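Local coordinates for protein KP6 killer toxin subunit alpha (Ustilago maydis virus P6, PDB 4GVB) that forms the alpha half of a secreted viral antifungal toxin, recognising cellular receptors on sensitive fungal cells before acting with the beta subunit to precipitate cell death, at residues R28-A33 with L68-S73. Sequence-based numbering, arbitrary orientation.
Sequences RYATAA and LNNNMS
Ala30 rests its methyl against the isobutyl group of Leu68 and the carboxamide of Asn70. Its CB lies 3.8 Å from Leu68 CD1 and 3.9 Å from Asn70 ND2, and these two partners meet it as neighbours, 71° apart at that CB. The first approach is apolar, one methyl against another; Leu68 uses a single branch, CD1, whose next neighbour is Ala30 CA at 4.2 Å. Asn70 arrives nitrogen end first: the angle from Asn70 CG through Asn70 ND2 to Ala30 CB is 156°, so the methyl lies roughly beyond the CG–ND2 bond, which makes this van der Waals packing at the end of the amide. In Leu68 a chi1 of -69° places CG beside the backbone N, from where CD1 reaches Ala30. The contact is small, burying 95 Å² over both segments, and the CA atoms of Ala30 and Leu68 stay 7.6 Å apart.

The turn that presents these two partners follows helix 58-67. Asn69, with positive phi, is the C' residue of a Schellman motif: Asn70 N bonds to Cys65 O, and Asn69 N to Ser66 O. From there Asn71 and Ser73 pair through their backbones with Thr19 and Trp17 of strand 14-19. The amide is also engaged across the heterodimer, since Asn70 ND2 hydrogen-bonds to Tyr67 O of the beta subunit. Two further contacts reach that subunit: Leu68 O accepts a hydrogen bond from its Ser68 OG, and Tyr29 meets its Arg66 in a cation-pi contact.

Thus helix 28-33 packs on the turn joining helix 58-67 to edge strand 71-76, beside the subunit interface. After the N-terminal helix 2-8, the order beta-alpha-beta-beta-alpha-beta and the antiparallel strand order 2-3-1-4 are those of a ferredoxin-like alpha/beta sandwich.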
loop_
_atom_site.group_PDB
_atom_site.type_symbol
_atom_site.label_atom_id
_atom_site.label_comp_id
_atom_site.label_asym_id
_atom_site.label_seq_id
_atom_site.Cartn_x
_atom_site.Cartn_y
_atom_site.Cartn_z
ATOM N N ARG A 28 7.746 -0.417 -2.451
ATOM C CA ARG A 28 7.661 0.743 -3.329
ATOM C C ARG A 28 6.225 1.177 -3.625
ATOM O O ARG A 28 5.948 2.372 -3.695
ATOM C CB ARG A 28 8.444 0.516 -4.630
ATOM C CG ARG A 28 7.795 -0.414 -5.637
ATOM C CD ARG A 28 8.584 -0.419 -6.949
ATOM N NE ARG A 28 10.015 -0.604 -6.707
ATOM C CZ ARG A 28 10.937 0.341 -6.875
ATOM N NH1 ARG A 28 10.586 1.547 -7.305
ATOM N NH2 ARG A 28 12.215 0.077 -6.624
ATOM N N TYR A 29 5.317 0.219 -3.782
ATOM C CA TYR A 29 3.916 0.550 -4.035
ATOM C C TYR A 29 3.288 1.312 -2.875
ATOM O O TYR A 29 2.455 2.190 -3.078
ATOM C CB TYR A 29 3.100 -0.711 -4.313
ATOM C CG TYR A 29 3.303 -1.271 -5.699
ATOM C CD1 TYR A 29 2.540 -0.827 -6.764
ATOM C CD2 TYR A 29 4.263 -2.244 -5.941
ATOM C CE1 TYR A 29 2.722 -1.343 -8.042
ATOM C CE2 TYR A 29 4.457 -2.767 -7.214
ATOM C CZ TYR A 29 3.681 -2.313 -8.260
ATOM O OH TYR A 29 3.862 -2.830 -9.528
ATOM N N ALA A 30 3.677 0.960 -1.658
ATOM C CA ALA A 30 3.163 1.632 -0.473
ATOM C C ALA A 30 3.793 3.025 -0.351
ATOM O O ALA A 30 3.121 4.008 -0.031
ATOM C CB ALA A 30 3.458 0.818 0.759
ATOM N N THR A 31 5.091 3.101 -0.620
ATOM C CA THR A 31 5.789 4.387 -0.633
ATOM C C THR A 31 5.197 5.306 -1.670
ATOM O O THR A 31 4.888 6.454 -1.368
ATOM C CB THR A 31 7.302 4.238 -0.929
ATOM O OG1 THR A 31 7.906 3.439 0.088
ATOM C CG2 THR A 31 7.976 5.617 -0.936
ATOM N N ALA A 32 5.055 4.811 -2.898
ATOM C CA ALA A 32 4.478 5.592 -3.986
ATOM C C ALA A 32 3.139 6.200 -3.610
ATOM O O ALA A 32 2.883 7.351 -3.921
ATOM C CB ALA A 32 4.324 4.746 -5.240
ATOM N N ALA A 33 2.282 5.403 -2.975
ATOM C CA ALA A 33 0.941 5.855 -2.597
ATOM C C ALA A 33 0.935 6.969 -1.563
ATOM O O ALA A 33 -0.092 7.638 -1.354
ATOM C CB ALA A 33 0.102 4.663 -2.101
ATOM N N LEU A 68 -0.802 1.212 6.697
ATOM C CA LEU A 68 -0.697 -0.010 5.895
ATOM C C LEU A 68 0.036 -1.138 6.627
ATOM O O LEU A 68 0.494 -2.090 6.003
ATOM C CB LEU A 68 -0.001 0.279 4.558
ATOM C CG LEU A 68 -0.795 1.133 3.574
ATOM C CD1 LEU A 68 0.064 1.462 2.353
ATOM C CD2 LEU A 68 -2.090 0.424 3.172
ATOM N N ASN A 69 0.117 -1.017 7.947
ATOM C CA ASN A 69 0.771 -2.010 8.799
ATOM C C ASN A 69 2.262 -2.127 8.534
ATOM O O ASN A 69 2.857 -3.184 8.755
ATOM C CB ASN A 69 0.103 -3.379 8.651
ATOM C CG ASN A 69 0.200 -4.210 9.915
ATOM O OD1 ASN A 69 -0.024 -3.711 11.022
ATOM N ND2 ASN A 69 0.552 -5.476 9.761
ATOM N N ASN A 70 2.874 -1.042 8.069
ATOM C CA ASN A 70 4.299 -1.076 7.755
ATOM C C ASN A 70 5.133 -0.227 8.706
ATOM O O ASN A 70 4.608 0.565 9.488
ATOM C CB ASN A 70 4.559 -0.603 6.325
ATOM C CG ASN A 70 3.906 -1.476 5.289
ATOM O OD1 ASN A 70 3.867 -2.699 5.422
ATOM N ND2 ASN A 70 3.388 -0.854 4.243
ATOM N N ASN A 71 6.447 -0.399 8.626
ATOM C CA ASN A 71 7.363 0.499 9.317
ATOM C C ASN A 71 7.851 1.580 8.354
ATOM O O ASN A 71 7.477 1.589 7.175
ATOM C CB ASN A 71 8.550 -0.277 9.894
ATOM C CG ASN A 71 8.126 -1.302 10.954
ATOM O OD1 ASN A 71 8.610 -2.436 10.966
ATOM N ND2 ASN A 71 7.216 -0.901 11.843
ATOM N N MET A 72 8.680 2.499 8.845
ATOM C CA MET A 72 9.268 3.499 7.957
ATOM C C MET A 72 10.769 3.626 8.197
ATOM O O MET A 72 11.220 3.640 9.334
ATOM C CB MET A 72 8.609 4.857 8.168
ATOM C CG MET A 72 9.271 5.973 7.375
ATOM S SD MET A 72 8.562 7.572 7.793
ATOM C CE MET A 72 9.214 7.827 9.442
ATOM N N SER A 73 11.532 3.697 7.113
ATOM C CA SER A 73 12.937 4.070 7.194
ATOM C C SER A 73 13.160 5.425 6.539
ATOM O O SER A 73 12.563 5.734 5.503
ATOM C CB SER A 73 13.825 3.030 6.520
ATOM O OG SER A 73 13.939 1.859 7.309
#